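Side-chain contacts in DNA repair protein XRCC1 (Homo sapiens, PDB 3LQC), which scaffolds DNA single-strand break repair, gathering repair proteins at the break and binding auto-poly-ADP-ribosylated PARP1 to limit its activity: residues Cys20-Asn23 against Leu24-Asp28; Ser92-Pro96 against Ser97-Ser101. All coordinates share one frame; numbering follows the deposited sequence.

Contact 1 of 2, residues Cys20-Asn23 against Leu24-Asp28; sequences CAEN and LLKAD
The backbone from C20 to L25 is the closing turn of the alpha-helix 17-25: L24 N donates to C20 O at 2.8 Å, and L25 N reaches A21 O, also at 2.8 Å but straighter, with an N-H...O angle of 163°. The next bond of the series, K26 N to E22 O, is weak at 3.4 Å, and K26 is the first residue to leave helical backbone angles; A27 N turns back to L24 O, and A27 is itself the N-cap position of helix 28-36. The buried side of this turn is carried by C20 and L24. C20 is tied to C12 of strand 7-12 by a disulfide, while L24 has its CG anti to the backbone N (chi1 175°); its side chain leads away from the turn and packs on H8 and V10 of that strand, on V45 of strand 42-49 and on Y30 of helix 28-36. L25 CG sits 3.4 Å from A21 O, beyond the oxygen and off the line of the C=O bond. On the exposed side N23 and K26 run side by side in the same direction. K26 drapes its CG and CD over E22 O and bends only at its end, where chi4 is 65°. Its ammonium makes no ion pair with E22, whose OE1 stays 6.2 Å from K26 NZ. The amide of N23 has its stronger partner in Q15, which accepts from ND2; its other end faces the lysine chain through a methylene, N23 OD1 standing 3.5 Å from K26 CE.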
loop_
_atom_site.group_PDB
_atom_site.type_symbol
_atom_site.label_atom_id
_atom_site.label_comp_id
_atom_site.label_asym_id
_atom_site.label_seq_id
_atom_site.Cartn_x
_atom_site.Cartn_y
_atom_site.Cartn_z
ATOM N N CYS A 20 18.623 -26.886 5.684
ATOM C CA CYS A 20 17.590 -27.212 6.646
ATOM C C CYS A 20 16.204 -26.961 6.047
ATOM O O CYS A 20 15.308 -27.803 6.150
ATOM C CB CYS A 20 17.791 -26.387 7.909
ATOM S SG CYS A 20 16.805 -26.922 9.287
ATOM N N ALA A 21 16.041 -25.808 5.404
ATOM C CA ALA A 21 14.783 -25.469 4.736
ATOM C C ALA A 21 14.423 -26.458 3.626
ATOM O O ALA A 21 13.317 -27.006 3.598
ATOM C CB ALA A 21 14.837 -24.049 4.186
ATOM N N GLU A 22 15.360 -26.683 2.712
ATOM C CA GLU A 22 15.103 -27.564 1.585
ATOM C C GLU A 22 14.617 -28.909 2.080
ATOM O O GLU A 22 13.649 -29.459 1.561
ATOM C CB GLU A 22 16.357 -27.732 0.739
ATOM C CG GLU A 22 16.229 -28.784 -0.340
ATOM C CD GLU A 22 17.403 -28.756 -1.290
ATOM O OE1 GLU A 22 17.293 -29.338 -2.389
ATOM O OE2 GLU A 22 18.433 -28.136 -0.939
ATOM N N ASN A 23 15.290 -29.428 3.097
ATOM C CA ASN A 23 14.906 -30.694 3.697
ATOM C C ASN A 23 13.593 -30.615 4.465
ATOM O O ASN A 23 12.824 -31.573 4.500
ATOM C CB ASN A 23 16.015 -31.193 4.616
ATOM C CG ASN A 23 17.129 -31.858 3.856
ATOM O OD1 ASN A 23 16.890 -32.511 2.839
ATOM N ND2 ASN A 23 18.359 -31.703 4.341
ATOM N N LEU A 24 13.342 -29.475 5.094
ATOM C CA LEU A 24 12.105 -29.311 5.829
ATOM C C LEU A 24 10.949 -29.374 4.855
ATOM O O LEU A 24 10.008 -30.116 5.062
ATOM C CB LEU A 24 12.076 -27.980 6.594
ATOM C CG LEU A 24 10.771 -27.615 7.325
ATOM C CD1 LEU A 24 10.274 -28.770 8.185
ATOM C CD2 LEU A 24 10.964 -26.383 8.183
ATOM N N LEU A 25 11.041 -28.598 3.781
ATOM C CA LEU A 25 9.912 -28.394 2.888
ATOM C C LEU A 25 9.492 -29.667 2.155
ATOM O O LEU A 25 8.312 -29.866 1.876
ATOM C CB LEU A 25 10.216 -27.263 1.907
ATOM C CG LEU A 25 10.244 -25.874 2.559
ATOM C CD1 LEU A 25 10.785 -24.808 1.617
ATOM C CD2 LEU A 25 8.862 -25.492 3.059
ATOM N N LYS A 26 10.451 -30.537 1.857
ATOM C CA LYS A 26 10.129 -31.794 1.192
ATOM C C LYS A 26 9.984 -32.930 2.199
ATOM O O LYS A 26 9.946 -34.096 1.824
ATOM C CB LYS A 26 11.181 -32.137 0.128
ATOM C CG LYS A 26 12.552 -32.526 0.675
ATOM C CD LYS A 26 13.637 -32.292 -0.375
ATOM C CE LYS A 26 14.939 -32.999 -0.023
ATOM N NZ LYS A 26 14.786 -34.481 -0.040
ATOM N N ALA A 27 9.896 -32.584 3.479
ATOM C CA ALA A 27 9.847 -33.592 4.536
ATOM C C ALA A 27 8.432 -34.042 4.806
ATOM O O ALA A 27 7.519 -33.226 4.920
ATOM C CB ALA A 27 10.487 -33.071 5.819
ATOM N N ASP A 28 8.260 -35.347 4.936
ATOM C CA ASP A 28 6.938 -35.919 5.134
ATOM C C ASP A 28 6.288 -35.396 6.408
ATOM O O ASP A 28 5.095 -35.121 6.436
ATOM C CB ASP A 28 7.026 -37.444 5.183
ATOM C CG ASP A 28 5.982 -38.111 4.315
ATOM O OD1 ASP A 28 5.921 -37.788 3.105
ATOM O OD2 ASP A 28 5.229 -38.957 4.836
#

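Contact 2 of 2, residues Ser92-Pro96 against Ser97-Ser101; sequences SFMSP and SESRS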
loop_
_atom_site.group_PDB
_atom_site.type_symbol
_atom_site.label_atom_id
_atom_site.label_comp_id
_atom_site.label_asym_id
_atom_site.label_seq_id
_atom_site.Cartn_x
_atom_site.Cartn_y
_atom_site.Cartn_z
ATOM N N SER A 92 4.876 -9.178 -0.857
ATOM C CA SER A 92 3.779 -9.684 -1.682
ATOM C C SER A 92 4.228 -10.746 -2.685
ATOM O O SER A 92 5.270 -10.619 -3.326
ATOM C CB SER A 92 3.113 -8.517 -2.415
ATOM O OG SER A 92 2.225 -8.969 -3.407
ATOM N N PHE A 93 3.436 -11.799 -2.811
ATOM C CA PHE A 93 3.712 -12.847 -3.781
ATOM C C PHE A 93 2.477 -13.153 -4.613
ATOM O O PHE A 93 2.588 -13.637 -5.737
ATOM C CB PHE A 93 4.232 -14.107 -3.092
ATOM C CG PHE A 93 5.676 -14.020 -2.724
ATOM C CD1 PHE A 93 6.644 -14.560 -3.550
ATOM C CD2 PHE A 93 6.069 -13.356 -1.578
ATOM C CE1 PHE A 93 7.985 -14.460 -3.226
ATOM C CE2 PHE A 93 7.407 -13.251 -1.252
ATOM C CZ PHE A 93 8.364 -13.807 -2.075
ATOM N N MET A 94 1.304 -12.858 -4.058
ATOM C CA MET A 94 0.052 -12.979 -4.801
ATOM C C MET A 94 -0.908 -11.885 -4.385
ATOM O O MET A 94 -0.916 -11.466 -3.228
ATOM C CB MET A 94 -0.612 -14.333 -4.545
ATOM C CG MET A 94 0.267 -15.522 -4.839
ATOM S SD MET A 94 -0.581 -17.069 -4.502
ATOM C CE MET A 94 -1.807 -17.109 -5.803
ATOM N N SER A 95 -1.728 -11.436 -5.330
ATOM C CA SER A 95 -2.812 -10.520 -5.016
ATOM C C SER A 95 -3.968 -11.329 -4.464
ATOM O O SER A 95 -3.989 -12.557 -4.597
ATOM C CB SER A 95 -3.273 -9.795 -6.276
ATOM O OG SER A 95 -3.846 -10.720 -7.173
ATOM N N PRO A 96 -4.936 -10.652 -3.834
ATOM C CA PRO A 96 -6.166 -11.329 -3.411
ATOM C C PRO A 96 -6.873 -12.029 -4.576
ATOM O O PRO A 96 -7.336 -13.161 -4.392
ATOM C CB PRO A 96 -7.013 -10.182 -2.855
ATOM C CG PRO A 96 -5.994 -9.210 -2.339
ATOM C CD PRO A 96 -4.863 -9.271 -3.328
ATOM N N SER A 97 -6.945 -11.376 -5.738
ATOM C CA SER A 97 -7.533 -11.973 -6.942
ATOM C C SER A 97 -6.805 -13.255 -7.293
ATOM O O SER A 97 -7.418 -14.314 -7.455
ATOM C CB SER A 97 -7.416 -11.047 -8.166
ATOM O OG SER A 97 -7.607 -9.692 -7.844
ATOM N N GLU A 98 -5.490 -13.136 -7.438
ATOM C CA GLU A 98 -4.656 -14.265 -7.811
ATOM C C GLU A 98 -4.797 -15.379 -6.793
ATOM O O GLU A 98 -4.892 -16.547 -7.161
ATOM C CB GLU A 98 -3.200 -13.837 -7.914
ATOM C CG GLU A 98 -2.890 -13.054 -9.160
ATOM C CD GLU A 98 -1.592 -12.292 -9.049
ATOM O OE1 GLU A 98 -1.272 -11.833 -7.931
ATOM O OE2 GLU A 98 -0.900 -12.149 -10.078
ATOM N N SER A 99 -4.815 -14.999 -5.518
ATOM C CA SER A 99 -4.971 -15.952 -4.432
ATOM C C SER A 99 -6.224 -16.767 -4.649
ATOM O O SER A 99 -6.194 -17.987 -4.545
ATOM C CB SER A 99 -5.048 -15.233 -3.090
ATOM O OG SER A 99 -3.812 -14.610 -2.783
ATOM N N ARG A 100 -7.319 -16.083 -4.981
ATOM C CA ARG A 100 -8.606 -16.740 -5.204
ATOM C C ARG A 100 -8.648 -17.559 -6.494
ATOM O O ARG A 100 -9.290 -18.606 -6.546
ATOM C CB ARG A 100 -9.753 -15.720 -5.184
ATOM C CG ARG A 100 -10.150 -15.258 -3.779
ATOM C CD ARG A 100 -11.388 -14.387 -3.795
ATOM N NE ARG A 100 -11.225 -13.247 -4.688
ATOM C CZ ARG A 100 -10.816 -12.042 -4.297
ATOM N NH1 ARG A 100 -10.536 -11.811 -3.023
ATOM N NH2 ARG A 100 -10.700 -11.061 -5.179
ATOM N N SER A 101 -7.963 -17.090 -7.532
ATOM C CA SER A 101 -8.017 -17.761 -8.832
ATOM C C SER A 101 -6.928 -18.819 -9.008
ATOM O O SER A 101 -6.927 -19.552 -9.995
ATOM C CB SER A 101 -7.926 -16.744 -9.969
ATOM O OG SER A 101 -6.622 -16.188 -10.058
#
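S95 has its OG between the backbone N and the carbonyl carbon (chi1 66°), and E98, with CG anti to its own carbonyl carbon (chi1 -76°) and the chain extended beyond, carries its carboxylate back to meet it. The two form a capping box at the N-terminus of helix 96-101, with S95 as N-cap. E98 N donates to S95 OG at 2.9 Å, and S95 N returns a bond of 2.7 Å to E98 OE1, nearly along the C-O axis of the carboxylate. S95 OG also donates to E98 OE1, at 2.9 Å and from above the carboxylate plane, so one oxygen is gripped by two donors of the same residue. The other oxygen, OE2, takes a salt bridge from R107 and a hydrogen bond from N104. With an alanine here in place of E98, S95 N would probably lose its acceptor and R107 its carboxylate mate. S95 O is also held twice: S99 N comes to 2.7 Å, and S99 OG, also at 2.7 Å, approaches from above the carbonyl plane. M94, bent at chi3, brings its methyl against the first turn, CE 3.4 Å from E98 O. R100 lays a face of its guanidinium on P96 O, which sits 3.6 Å from the plane, over its centre; the charge itself is answered outside this turn, by an acidic side chain on the chain of another protein. The helix starts just after strand 85-92, an outer strand of the mixed sheet, and F93 in the linking loop packs on strands 57-63 and 108-111 of the antiparallel sheet.

How the contacts relate
Contacts 1 and 2 come in series along the chain, at the end of helix 17-25 and at the start of helix 96-101. Their centres lie about 25 Å apart and their nearest atoms about 12 Å, without touching. Both belong to the N-terminal domain of XRCC1. The five-stranded mixed sheet links them: contact 1 packs on 7-12 and 42-49, at one edge, whereas contact 2 follows 85-92, at the other. Contact 1 meets no other protein chain of the assembly; contact 2 does, through R100, P96 and S92. Contact 1 thus closes a helix whose buried side packs on the sheet within the domain, while contact 2 also contributes to an interface with another protein.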